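Local coordinates for protein peptide methionine sulfoxide reductase msrA/msrB (Neisseria meningitidis, PDB 3BQG) that probably reduces methionine S-sulfoxide, free or in proteins, back to methionine through a redox-active cysteine caught here in its sulfenic acid form, at residues Gly32-Asn37 against Glu130-Phe135; Gly25-Val30 against Lys58-Ala63; Thr38-Tyr43 against Asn134-Glu139. The protein carries 1 engineered substitution. All coordinates share one frame; numbering follows the deposited sequence.

Contact 1 of 3, residues Gly32-Asn37 against Glu130-Phe135; sequences GYANGN and EPLKNF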
ATOM      1  N   GLY A  32       7.216  -3.541   3.693  1.00 13.28           N
ATOM      2  CA  GLY A  32       8.107  -2.877   4.629  1.00 14.80           C
ATOM      3  C   GLY A  32       7.382  -1.982   5.618  1.00 13.25           C
ATOM      4  O   GLY A  32       6.155  -1.995   5.699  1.00 13.61           O
ATOM      5  N   TYR A  33       8.155  -1.186   6.350  1.00 13.93           N
ATOM      6  CA  TYR A  33       7.635  -0.283   7.376  1.00 14.26           C
ATOM      7  C   TYR A  33       7.970   1.148   6.974  1.00 15.02           C
ATOM      8  O   TYR A  33       9.142   1.488   6.798  1.00 13.18           O
ATOM      9  CB  TYR A  33       8.299  -0.634   8.704  1.00 15.00           C
ATOM     10  CG  TYR A  33       8.327  -2.127   8.952  1.00 16.72           C
ATOM     11  CD1 TYR A  33       7.149  -2.827   9.205  1.00 15.82           C
ATOM     12  CD2 TYR A  33       9.527  -2.849   8.897  1.00 17.83           C
ATOM     13  CE1 TYR A  33       7.155  -4.200   9.399  1.00 16.75           C
ATOM     14  CE2 TYR A  33       9.543  -4.232   9.087  1.00 17.78           C
ATOM     15  CZ  TYR A  33       8.352  -4.897   9.339  1.00 19.68           C
ATOM     16  OH  TYR A  33       8.340  -6.257   9.548  1.00 20.88           O
ATOM     17  N   ALA A  34       6.947   1.990   6.853  1.00 15.70           N
ATOM     18  CA  ALA A  34       7.160   3.364   6.413  1.00 14.52           C
ATOM     19  C   ALA A  34       6.686   4.459   7.348  1.00 15.03           C
ATOM     20  O   ALA A  34       5.762   4.272   8.141  1.00 14.70           O
ATOM     21  CB  ALA A  34       6.505   3.559   5.051  1.00 14.75           C
ATOM     22  N   ASN A  35       7.326   5.619   7.214  1.00 14.38           N
ATOM     23  CA  ASN A  35       6.999   6.812   7.985  1.00 13.16           C
ATOM     24  C   ASN A  35       6.817   6.576   9.478  1.00 12.76           C
ATOM     25  O   ASN A  35       5.796   6.945  10.060  1.00 13.53           O
ATOM     26  CB  ASN A  35       5.748   7.478   7.396  1.00 13.04           C
ATOM     27  CG  ASN A  35       6.020   8.156   6.056  1.00 15.85           C
ATOM     28  OD1 ASN A  35       7.056   7.927   5.426  1.00 12.95           O
ATOM     29  ND2 ASN A  35       5.081   8.985   5.611  1.00 13.87           N
ATOM     30  N   GLY A  36       7.818   5.952  10.087  1.00 12.60           N
ATOM     31  CA  GLY A  36       7.782   5.709  11.511  1.00 14.60           C
ATOM     32  C   GLY A  36       8.708   6.716  12.169  1.00 17.25           C
ATOM     33  O   GLY A  36       9.233   7.614  11.502  1.00 17.36           O
ATOM     34  N   ASN A  37       8.940   6.555  13.464  1.00 18.38           N
ATOM     35  CA  ASN A  37       9.785   7.477  14.204  1.00 19.41           C
ATOM     36  C   ASN A  37      11.208   6.974  14.377  1.00 21.38           C
ATOM     37  O   ASN A  37      12.074   7.696  14.877  1.00 20.71           O
ATOM     38  CB  ASN A  37       9.163   7.733  15.573  1.00 21.46           C
ATOM     39  CG  ASN A  37       7.785   8.350  15.474  1.00 22.08           C
ATOM     40  OD1 ASN A  37       6.901   8.051  16.276  1.00 25.38           O
ATOM     41  ND2 ASN A  37       7.597   9.224  14.497  1.00 22.35           N
ATOM     42  N   GLU A 130       1.335  12.015   1.641  1.00 19.28           N
ATOM     43  CA  GLU A 130       2.487  12.800   2.065  1.00 19.89           C
ATOM     44  C   GLU A 130       3.800  12.176   1.605  1.00 18.31           C
ATOM     45  O   GLU A 130       3.837  11.015   1.194  1.00 16.64           O
ATOM     46  CB  GLU A 130       2.463  12.941   3.592  1.00 23.73           C
ATOM     47  CG  GLU A 130       2.700  11.643   4.336  1.00 28.58           C
ATOM     48  CD  GLU A 130       2.427  11.763   5.823  1.00 33.38           C
ATOM     49  OE1 GLU A 130       3.039  11.005   6.605  1.00 35.77           O
ATOM     50  OE2 GLU A 130       1.590  12.604   6.209  1.00 36.23           O
ATOM     51  N   PRO A 131       4.903  12.941   1.672  1.00 17.54           N
ATOM     52  CA  PRO A 131       6.200  12.416   1.242  1.00 16.78           C
ATOM     53  C   PRO A 131       6.607  11.161   2.011  1.00 17.37           C
ATOM     54  O   PRO A 131       6.206  10.973   3.161  1.00 16.79           O
ATOM     55  CB  PRO A 131       7.160  13.571   1.535  1.00 16.14           C
ATOM     56  CG  PRO A 131       6.282  14.788   1.525  1.00 17.24           C
ATOM     57  CD  PRO A 131       5.051  14.293   2.238  1.00 17.55           C
ATOM     58  N   LEU A 132       7.376  10.294   1.363  1.00 18.15           N
ATOM     59  CA  LEU A 132       7.879   9.107   2.037  1.00 18.56           C
ATOM     60  C   LEU A 132       9.033   9.634   2.881  1.00 19.66           C
ATOM     61  O   LEU A 132      10.011  10.155   2.339  1.00 21.05           O
ATOM     62  CB  LEU A 132       8.418   8.081   1.045  1.00 18.98           C
ATOM     63  CG  LEU A 132       9.097   6.884   1.731  1.00 22.70           C
ATOM     64  CD1 LEU A 132       8.047   5.852   2.135  1.00 18.48           C
ATOM     65  CD2 LEU A 132      10.125   6.267   0.809  1.00 22.19           C
ATOM     66  N   LYS A 133       8.913   9.518   4.201  1.00 18.40           N
ATOM     67  CA  LYS A 133       9.947   9.996   5.112  1.00 18.51           C
ATOM     68  C   LYS A 133      11.003   8.918   5.320  1.00 18.34           C
ATOM     69  O   LYS A 133      12.201   9.200   5.350  1.00 18.99           O
ATOM     70  CB  LYS A 133       9.319  10.376   6.450  1.00 21.40           C
ATOM     71  CG  LYS A 133       8.419  11.613   6.404  1.00 24.05           C
ATOM     72  CD  LYS A 133       7.510  11.690   7.621  1.00 27.04           C
ATOM     73  CE  LYS A 133       8.225  11.306   8.922  1.00 31.56           C
ATOM     74  NZ  LYS A 133       8.473   9.825   9.045  1.00 32.50           N
ATOM     75  N   ASN A 134      10.545   7.679   5.459  1.00 17.07           N
ATOM     76  CA  ASN A 134      11.440   6.551   5.631  1.00 17.07           C
ATOM     77  C   ASN A 134      10.746   5.241   5.273  1.00 18.41           C
ATOM     78  O   ASN A 134       9.534   5.093   5.466  1.00 18.43           O
ATOM     79  CB  ASN A 134      11.974   6.512   7.074  1.00 15.06           C
ATOM     80  CG  ASN A 134      10.872   6.448   8.113  1.00 17.97           C
ATOM     81  OD1 ASN A 134      10.347   5.378   8.419  1.00 17.60           O
ATOM     82  ND2 ASN A 134      10.508   7.602   8.656  1.00 17.24           N
ATOM     83  N   PHE A 135      11.513   4.310   4.710  1.00 16.90           N
ATOM     84  CA  PHE A 135      10.991   2.998   4.358  1.00 17.78           C
ATOM     85  C   PHE A 135      12.069   1.967   4.618  1.00 18.31           C
ATOM     86  O   PHE A 135      13.218   2.148   4.213  1.00 18.40           O
ATOM     87  CB  PHE A 135      10.585   2.907   2.887  1.00 15.86           C
ATOM     88  CG  PHE A 135      10.019   1.562   2.506  1.00 16.72           C
ATOM     89  CD1 PHE A 135       8.683   1.260   2.748  1.00 16.63           C
ATOM     90  CD2 PHE A 135      10.838   0.581   1.952  1.00 17.65           C
ATOM     91  CE1 PHE A 135       8.165   0.001   2.440  1.00 17.11           C
ATOM     92  CE2 PHE A 135      10.337  -0.685   1.639  1.00 17.04           C
ATOM     93  CZ  PHE A 135       8.997  -0.978   1.884  1.00 18.46           C
TER

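Contact 2 of 3, residues Gly25-Val30 against Lys58-Ala63; sequences GVVDAV and KVTYDA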
ATOM      1  N   GLY A  25       2.404  -5.314 -15.237  1.00 26.01           N
ATOM      2  CA  GLY A  25       2.910  -3.951 -15.253  1.00 24.62           C
ATOM      3  C   GLY A  25       3.658  -3.689 -13.958  1.00 24.20           C
ATOM      4  O   GLY A  25       4.481  -2.779 -13.862  1.00 24.25           O
ATOM      5  N   VAL A  26       3.350  -4.488 -12.945  1.00 23.46           N
ATOM      6  CA  VAL A  26       4.016  -4.370 -11.656  1.00 22.81           C
ATOM      7  C   VAL A  26       5.186  -5.333 -11.705  1.00 23.09           C
ATOM      8  O   VAL A  26       4.999  -6.551 -11.776  1.00 23.94           O
ATOM      9  CB  VAL A  26       3.080  -4.752 -10.499  1.00 22.76           C
ATOM     10  CG1 VAL A  26       3.853  -4.786  -9.188  1.00 21.03           C
ATOM     11  CG2 VAL A  26       1.942  -3.743 -10.412  1.00 21.41           C
ATOM     12  N   VAL A  27       6.394  -4.786 -11.667  1.00 23.84           N
ATOM     13  CA  VAL A  27       7.592  -5.609 -11.746  1.00 24.14           C
ATOM     14  C   VAL A  27       8.154  -6.031 -10.393  1.00 23.45           C
ATOM     15  O   VAL A  27       8.981  -6.934 -10.323  1.00 23.39           O
ATOM     16  CB  VAL A  27       8.674  -4.893 -12.581  1.00 26.20           C
ATOM     17  CG1 VAL A  27       8.155  -4.678 -13.996  1.00 26.92           C
ATOM     18  CG2 VAL A  27       9.027  -3.554 -11.960  1.00 25.03           C
ATOM     19  N   ASP A  28       7.697  -5.392  -9.320  1.00 22.35           N
ATOM     20  CA  ASP A  28       8.151  -5.744  -7.979  1.00 21.56           C
ATOM     21  C   ASP A  28       7.232  -5.126  -6.926  1.00 21.18           C
ATOM     22  O   ASP A  28       6.643  -4.070  -7.143  1.00 21.94           O
ATOM     23  CB  ASP A  28       9.587  -5.252  -7.756  1.00 24.77           C
ATOM     24  CG  ASP A  28      10.285  -5.959  -6.597  1.00 27.41           C
ATOM     25  OD1 ASP A  28      11.361  -5.483  -6.179  1.00 31.82           O
ATOM     26  OD2 ASP A  28       9.775  -6.992  -6.109  1.00 29.31           O
ATOM     27  N   ALA A  29       7.108  -5.805  -5.791  1.00 20.53           N
ATOM     28  CA  ALA A  29       6.292  -5.336  -4.676  1.00 19.67           C
ATOM     29  C   ALA A  29       6.986  -5.822  -3.413  1.00 19.43           C
ATOM     30  O   ALA A  29       7.026  -7.025  -3.138  1.00 21.22           O
ATOM     31  CB  ALA A  29       4.874  -5.900  -4.765  1.00 17.93           C
ATOM     32  N   VAL A  30       7.543  -4.877  -2.660  1.00 19.25           N
ATOM     33  CA  VAL A  30       8.275  -5.173  -1.434  1.00 19.35           C
ATOM     34  C   VAL A  30       7.559  -4.658  -0.185  1.00 18.51           C
ATOM     35  O   VAL A  30       7.253  -3.474  -0.083  1.00 18.57           O
ATOM     36  CB  VAL A  30       9.687  -4.540  -1.488  1.00 18.59           C
ATOM     37  CG1 VAL A  30      10.428  -4.778  -0.181  1.00 16.65           C
ATOM     38  CG2 VAL A  30      10.468  -5.127  -2.658  1.00 19.72           C
ATOM     39  N   LYS A  58       6.090  -1.236  -1.167  1.00 16.79           N
ATOM     40  CA  LYS A  58       6.787  -0.409  -2.145  1.00 17.84           C
ATOM     41  C   LYS A  58       6.514  -1.057  -3.501  1.00 16.82           C
ATOM     42  O   LYS A  58       7.001  -2.153  -3.779  1.00 16.50           O
ATOM     43  CB  LYS A  58       8.295  -0.402  -1.852  1.00 18.71           C
ATOM     44  CG  LYS A  58       9.147   0.350  -2.873  1.00 21.13           C
ATOM     45  CD  LYS A  58      10.625   0.360  -2.474  1.00 23.45           C
ATOM     46  CE  LYS A  58      11.279  -1.012  -2.606  1.00 27.84           C
ATOM     47  NZ  LYS A  58      11.562  -1.402  -4.031  1.00 31.66           N
ATOM     48  N   VAL A  59       5.734  -0.381  -4.336  1.00 17.63           N
ATOM     49  CA  VAL A  59       5.373  -0.910  -5.645  1.00 17.18           C
ATOM     50  C   VAL A  59       6.169  -0.293  -6.785  1.00 18.19           C
ATOM     51  O   VAL A  59       6.175   0.920  -6.962  1.00 18.04           O
ATOM     52  CB  VAL A  59       3.868  -0.685  -5.937  1.00 16.87           C
ATOM     53  CG1 VAL A  59       3.502  -1.265  -7.304  1.00 16.40           C
ATOM     54  CG2 VAL A  59       3.027  -1.324  -4.835  1.00 16.01           C
ATOM     55  N   THR A  60       6.841  -1.147  -7.553  1.00 19.19           N
ATOM     56  CA  THR A  60       7.622  -0.710  -8.702  1.00 19.18           C
ATOM     57  C   THR A  60       6.853  -1.177  -9.930  1.00 19.60           C
ATOM     58  O   THR A  60       6.557  -2.362 -10.071  1.00 18.95           O
ATOM     59  CB  THR A  60       9.031  -1.342  -8.708  1.00 21.06           C
ATOM     60  OG1 THR A  60       9.741  -0.930  -7.532  1.00 20.86           O
ATOM     61  CG2 THR A  60       9.812  -0.910  -9.948  1.00 19.24           C
ATOM     62  N   TYR A  61       6.521  -0.244 -10.811  1.00 19.46           N
ATOM     63  CA  TYR A  61       5.761  -0.592 -12.002  1.00 20.84           C
ATOM     64  C   TYR A  61       6.394  -0.102 -13.295  1.00 22.64           C
ATOM     65  O   TYR A  61       7.257   0.776 -13.293  1.00 22.60           O
ATOM     66  CB  TYR A  61       4.329  -0.047 -11.876  1.00 19.96           C
ATOM     67  CG  TYR A  61       4.245   1.448 -11.638  1.00 18.84           C
ATOM     68  CD1 TYR A  61       3.969   2.333 -12.688  1.00 19.50           C
ATOM     69  CD2 TYR A  61       4.449   1.980 -10.366  1.00 17.37           C
ATOM     70  CE1 TYR A  61       3.899   3.712 -12.472  1.00 17.46           C
ATOM     71  CE2 TYR A  61       4.382   3.354 -10.138  1.00 15.86           C
ATOM     72  CZ  TYR A  61       4.106   4.216 -11.194  1.00 18.70           C
ATOM     73  OH  TYR A  61       4.040   5.575 -10.961  1.00 16.75           O
ATOM     74  N   ASP A  62       5.963  -0.701 -14.400  1.00 25.79           N
ATOM     75  CA  ASP A  62       6.455  -0.347 -15.725  1.00 27.54           C
ATOM     76  C   ASP A  62       5.733   0.928 -16.138  1.00 28.19           C
ATOM     77  O   ASP A  62       4.544   0.902 -16.457  1.00 27.44           O
ATOM     78  CB  ASP A  62       6.137  -1.469 -16.719  1.00 28.62           C
ATOM     79  CG  ASP A  62       6.762  -1.237 -18.083  1.00 29.87           C
ATOM     80  OD1 ASP A  62       6.731  -0.082 -18.565  1.00 27.27           O
ATOM     81  OD2 ASP A  62       7.271  -2.217 -18.676  1.00 28.58           O
ATOM     82  N   ALA A  63       6.458   2.042 -16.126  1.00 30.21           N
ATOM     83  CA  ALA A  63       5.892   3.338 -16.478  1.00 32.15           C
ATOM     84  C   ALA A  63       5.255   3.363 -17.864  1.00 33.58           C
ATOM     85  O   ALA A  63       4.421   4.223 -18.154  1.00 34.48           O
ATOM     86  CB  ALA A  63       6.968   4.417 -16.375  1.00 32.30           C
TER

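Contact 3 of 3, residues Thr38-Tyr43 against Asn134-Glu139; sequences TKNPSY and NFYDAE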
ATOM      1  N   THR A  38      11.455   5.739  13.963  1.00 20.85           N
ATOM      2  CA  THR A  38      12.784   5.163  14.114  1.00 22.83           C
ATOM      3  C   THR A  38      13.311   4.587  12.815  1.00 23.45           C
ATOM      4  O   THR A  38      12.568   4.414  11.847  1.00 24.37           O
ATOM      5  CB  THR A  38      12.773   4.034  15.156  1.00 22.14           C
ATOM      6  OG1 THR A  38      12.040   2.917  14.638  1.00 25.36           O
ATOM      7  CG2 THR A  38      12.105   4.500  16.432  1.00 23.29           C
ATOM      8  N   LYS A  39      14.600   4.276  12.808  1.00 24.56           N
ATOM      9  CA  LYS A  39      15.229   3.700  11.633  1.00 26.72           C
ATOM     10  C   LYS A  39      15.423   2.196  11.816  1.00 25.94           C
ATOM     11  O   LYS A  39      15.629   1.717  12.930  1.00 26.34           O
ATOM     12  CB  LYS A  39      16.579   4.372  11.378  1.00 28.80           C
ATOM     13  CG  LYS A  39      16.468   5.865  11.144  1.00 32.38           C
ATOM     14  CD  LYS A  39      17.744   6.432  10.554  1.00 35.12           C
ATOM     15  CE  LYS A  39      17.510   7.843  10.039  1.00 36.26           C
ATOM     16  NZ  LYS A  39      18.652   8.321   9.224  1.00 38.84           N
ATOM     17  N   ASN A  40      15.328   1.459  10.716  1.00 23.27           N
ATOM     18  CA  ASN A  40      15.515   0.013  10.728  1.00 23.74           C
ATOM     19  C   ASN A  40      14.693  -0.764  11.757  1.00 22.95           C
ATOM     20  O   ASN A  40      15.237  -1.572  12.506  1.00 22.49           O
ATOM     21  CB  ASN A  40      16.998  -0.296  10.939  1.00 25.90           C
ATOM     22  CG  ASN A  40      17.877   0.349   9.891  1.00 28.06           C
ATOM     23  OD1 ASN A  40      17.742   0.076   8.697  1.00 28.71           O
ATOM     24  ND2 ASN A  40      18.785   1.217  10.331  1.00 28.63           N
ATOM     25  N   PRO A  41      13.371  -0.542  11.808  1.00 21.23           N
ATOM     26  CA  PRO A  41      12.595  -1.296  12.797  1.00 20.29           C
ATOM     27  C   PRO A  41      12.390  -2.755  12.391  1.00 21.63           C
ATOM     28  O   PRO A  41      12.502  -3.110  11.213  1.00 20.71           O
ATOM     29  CB  PRO A  41      11.275  -0.533  12.842  1.00 19.23           C
ATOM     30  CG  PRO A  41      11.109  -0.121  11.408  1.00 19.74           C
ATOM     31  CD  PRO A  41      12.503   0.384  11.055  1.00 19.51           C
ATOM     32  N   SER A  42      12.095  -3.595  13.379  1.00 20.62           N
ATOM     33  CA  SER A  42      11.825  -5.007  13.145  1.00 20.10           C
ATOM     34  C   SER A  42      10.305  -5.150  13.209  1.00 20.61           C
ATOM     35  O   SER A  42       9.605  -4.215  13.615  1.00 19.57           O
ATOM     36  CB  SER A  42      12.458  -5.866  14.244  1.00 19.87           C
ATOM     37  OG  SER A  42      11.880  -5.577  15.512  1.00 18.99           O
ATOM     38  N   TYR A  43       9.789  -6.307  12.809  1.00 20.26           N
ATOM     39  CA  TYR A  43       8.353  -6.528  12.861  1.00 20.73           C
ATOM     40  C   TYR A  43       7.871  -6.303  14.296  1.00 20.77           C
ATOM     41  O   TYR A  43       6.820  -5.697  14.527  1.00 19.57           O
ATOM     42  CB  TYR A  43       8.012  -7.957  12.429  1.00 21.89           C
ATOM     43  CG  TYR A  43       6.526  -8.233  12.432  1.00 22.58           C
ATOM     44  CD1 TYR A  43       5.683  -7.647  11.481  1.00 22.84           C
ATOM     45  CD2 TYR A  43       5.953  -9.043  13.409  1.00 21.89           C
ATOM     46  CE1 TYR A  43       4.309  -7.860  11.509  1.00 23.33           C
ATOM     47  CE2 TYR A  43       4.585  -9.261  13.448  1.00 25.24           C
ATOM     48  CZ  TYR A  43       3.767  -8.667  12.498  1.00 23.66           C
ATOM     49  OH  TYR A  43       2.409  -8.862  12.566  1.00 27.39           O
ATOM     50  N   ASN A 134      10.545   7.679   5.459  1.00 17.07           N
ATOM     51  CA  ASN A 134      11.440   6.551   5.631  1.00 17.07           C
ATOM     52  C   ASN A 134      10.746   5.241   5.273  1.00 18.41           C
ATOM     53  O   ASN A 134       9.534   5.093   5.466  1.00 18.43           O
ATOM     54  CB  ASN A 134      11.974   6.512   7.074  1.00 15.06           C
ATOM     55  CG  ASN A 134      10.872   6.448   8.113  1.00 17.97           C
ATOM     56  OD1 ASN A 134      10.347   5.378   8.419  1.00 17.60           O
ATOM     57  ND2 ASN A 134      10.508   7.602   8.656  1.00 17.24           N
ATOM     58  N   PHE A 135      11.513   4.310   4.710  1.00 16.90           N
ATOM     59  CA  PHE A 135      10.991   2.998   4.358  1.00 17.78           C
ATOM     60  C   PHE A 135      12.069   1.967   4.618  1.00 18.31           C
ATOM     61  O   PHE A 135      13.218   2.148   4.213  1.00 18.40           O
ATOM     62  CB  PHE A 135      10.585   2.907   2.887  1.00 15.86           C
ATOM     63  CG  PHE A 135      10.019   1.562   2.506  1.00 16.72           C
ATOM     64  CD1 PHE A 135       8.683   1.260   2.748  1.00 16.63           C
ATOM     65  CD2 PHE A 135      10.838   0.581   1.952  1.00 17.65           C
ATOM     66  CE1 PHE A 135       8.165   0.001   2.440  1.00 17.11           C
ATOM     67  CE2 PHE A 135      10.337  -0.685   1.639  1.00 17.04           C
ATOM     68  CZ  PHE A 135       8.997  -0.978   1.884  1.00 18.46           C
ATOM     69  N   TYR A 136      11.687   0.885   5.289  1.00 19.18           N
ATOM     70  CA  TYR A 136      12.605  -0.203   5.612  1.00 20.59           C
ATOM     71  C   TYR A 136      11.940  -1.535   5.266  1.00 21.31           C
ATOM     72  O   TYR A 136      10.817  -1.802   5.703  1.00 19.93           O
ATOM     73  CB  TYR A 136      12.944  -0.150   7.102  1.00 23.09           C
ATOM     74  CG  TYR A 136      13.498   1.193   7.527  1.00 27.51           C
ATOM     75  CD1 TYR A 136      14.832   1.530   7.284  1.00 29.79           C
ATOM     76  CD2 TYR A 136      12.673   2.155   8.114  1.00 29.90           C
ATOM     77  CE1 TYR A 136      15.327   2.792   7.610  1.00 32.21           C
ATOM     78  CE2 TYR A 136      13.161   3.422   8.444  1.00 31.19           C
ATOM     79  CZ  TYR A 136      14.486   3.731   8.188  1.00 31.62           C
ATOM     80  OH  TYR A 136      14.970   4.983   8.507  1.00 36.84           O
ATOM     81  N   ASP A 137      12.629  -2.356   4.474  1.00 21.90           N
ATOM     82  CA  ASP A 137      12.115  -3.670   4.060  1.00 22.58           C
ATOM     83  C   ASP A 137      11.775  -4.561   5.251  1.00 20.72           C
ATOM     84  O   ASP A 137      12.500  -4.576   6.245  1.00 20.87           O
ATOM     85  CB  ASP A 137      13.157  -4.424   3.226  1.00 24.20           C
ATOM     86  CG  ASP A 137      13.464  -3.754   1.908  1.00 25.25           C
ATOM     87  OD1 ASP A 137      12.984  -2.629   1.666  1.00 26.64           O
ATOM     88  OD2 ASP A 137      14.203  -4.368   1.111  1.00 26.98           O
ATOM     89  N   ALA A 138      10.686  -5.316   5.138  1.00 18.60           N
ATOM     90  CA  ALA A 138      10.287  -6.237   6.195  1.00 18.37           C
ATOM     91  C   ALA A 138      11.193  -7.460   6.081  1.00 19.70           C
ATOM     92  O   ALA A 138      11.852  -7.654   5.056  1.00 16.95           O
ATOM     93  CB  ALA A 138       8.838  -6.649   6.015  1.00 18.18           C
ATOM     94  N   GLU A 139      11.235  -8.270   7.135  1.00 20.28           N
ATOM     95  CA  GLU A 139      12.059  -9.478   7.144  1.00 22.62           C
ATOM     96  C   GLU A 139      11.697 -10.396   5.976  1.00 24.45           C
ATOM     97  O   GLU A 139      10.587 -10.332   5.439  1.00 22.88           O
ATOM     98  CB  GLU A 139      11.893 -10.219   8.474  1.00 22.77           C
ATOM     99  CG  GLU A 139      12.398  -9.429   9.675  1.00 23.42           C
ATOM    100  CD  GLU A 139      11.358  -8.476  10.249  1.00 25.08           C
ATOM    101  OE1 GLU A 139      10.507  -7.961   9.485  1.00 23.61           O
ATOM    102  OE2 GLU A 139      11.408  -8.230  11.473  1.00 23.27           O
TER

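Contact 1 of 3, residues Gly32-Asn37 against Glu130-Phe135
The side-chain amide of Asn35 reaches across to the backbone of 131-134 and is gripped at both ends. Its OD1 accepts the N-H of Lys133 at 2.7 Å, the donor tilted 32° from the carbonyl plane, with a weak second bond from Asn134 N. ND2 gives two weak bonds, to Pro131 O and to OE1 of Glu130; that carboxylate lies nearly coplanar with the amide, the two side chains sliding past each other in opposite directions. Asn134 answers in kind. Its OD1 takes Gly36 N in the carbonyl plane, on a lone pair, at 3.1 Å, while ND2 donates to Gly36 O. Each asparagine side chain thus bonds to the backbone of the opposite segment, and Asn35 N closes onto Asn134 O at 2.9 Å. Next to this, Ala34 and Phe135 form an antiparallel non-hydrogen-bonded pair, where edge strand 135-137 joins strand 26-34 in the mixed sheet; the two asparagines bond the loops just beyond it. Ala34 CB sits at the edge of the phenyl ring, and Phe135 CZ comes within 3.5 Å of Gly32 CA, the ring packing directly on the glycine backbone. The outer side is looser. The exposed Lys133 chain, bent at chi3 and chi4, crosses Asn35 at about a right angle and ends in a weak 3.4 Å bond from NZ to Gly36 O. Strand 54-62 borders strand 26-34 on its other side, Thr56 touching both Ala34 and Phe135, while Tyr100 of strand 97-101 packs on Asn35, Glu130 and Leu132, and helix 43-48 meets Tyr33.

Contact 2 of 3, residues Gly25-Val30 against Lys58-Ala63
Val27 lays its CG2 methyl against CG2 of Thr60, and at 3.4 Å the two methyls are tighter than an ordinary van der Waals contact. That branch of Val27 stands between its own N and carbonyl carbon, which also brings CG2 to 3.3 Å from Thr60 O. The same carbonyl oxygen is held by two successive N-H groups: Val27 N lies 2.9 Å from Thr60 O, and Asp28 N, more weakly bonded, 3.3 Å from Thr60 O. Beyond this point the pairing is regular: Thr60 N returns a nearly straight bond (172°) to Asp28 O, and Val30 and Lys58 exchange N-H and C=O in both directions. Before it, Asp62 N meets Gly25 O at 2.6 Å, nearly along the C=O axis. On the face carrying Val26, Ala29, Val59 and Tyr61, the side chains of Val26 and Val59 cross at about a right angle, CG1 to CG1 at 4.0 Å, and Phe20 and Gln21 of helix 14-21 cover this side. On the face of Asp28, Val30, Lys58 and Thr60, the lysine lies beside Val30, pointing the same way; the bend at chi3 (70°) puts Lys58 CE 4.0 Å from Val30 CB. Lys58 NZ stays 4.6 Å from Asp28 OD1, too far for a contact, though the opposite charges may attract weakly. Val27 and Asp28, both facing Thr60, make a classic beta bulge in the antiparallel pair 26-34 and 54-62 of the MsrA domain's mixed sheet.

Contact 3 of 3, residues Thr38-Tyr43 against Asn134-Glu139
Glu139 OE2 takes the N-H of Tyr43 at 2.8 Å, on its syn lone pair and nearly straight (167°), while OE1 of the same carboxylate is bonded to the hydroxyl of Tyr33. The glutamate chain bends at chi2 (86°), which turns CD toward the start of helix 43-48, and OE2 also lies 3.5 Å from Tyr43 CB. Because Ser42 is the N-cap of helix 43-48, the carboxylate binds an N-H in the first turn of that helix, where its negative charge would probably suit the helix dipole. The loop 38-43, between strand 26-34 and this helix, is thereby fastened to the edge strand 135-137 of the mixed sheet and the residues that follow it. At the other end Tyr136 carries the packing. Asn40 N stands 3.3 Å above the plane of its ring, over the centre, with Lys39 C on the same face nearer the rim. Pro41 CD approaches Tyr136 CD2 obliquely at 3.4 Å, and Asn40 OD1 comes to 3.5 Å from Tyr136 CD1. The exposed Lys39 crosses the phenol tip, its CG 3.2 Å from Tyr136 OH, before its extended chain leads away.

All three contacts meet in one mixed sheet. Contacts 1 and 2 both use strand 26-34, towards opposite neighbours: contact 2 pairs it with strand 54-62, contact 1 with the start of edge strand 135-137 and the loop leading into it. Contact 3 continues from that edge onto the loop before helix 43-48. The first two are partly buried, the third a surface contact. Contact 2 relies on main-chain bonds, contact 1 on asparagine side chains gripping backbone, and contact 3 on one tyrosine ring and one carboxylate. Phe135 CZ packs against Val30 O and Lys58 CB of contact 2, and Tyr33 N of contact 1 hydrogen-bonds to Tyr136 O.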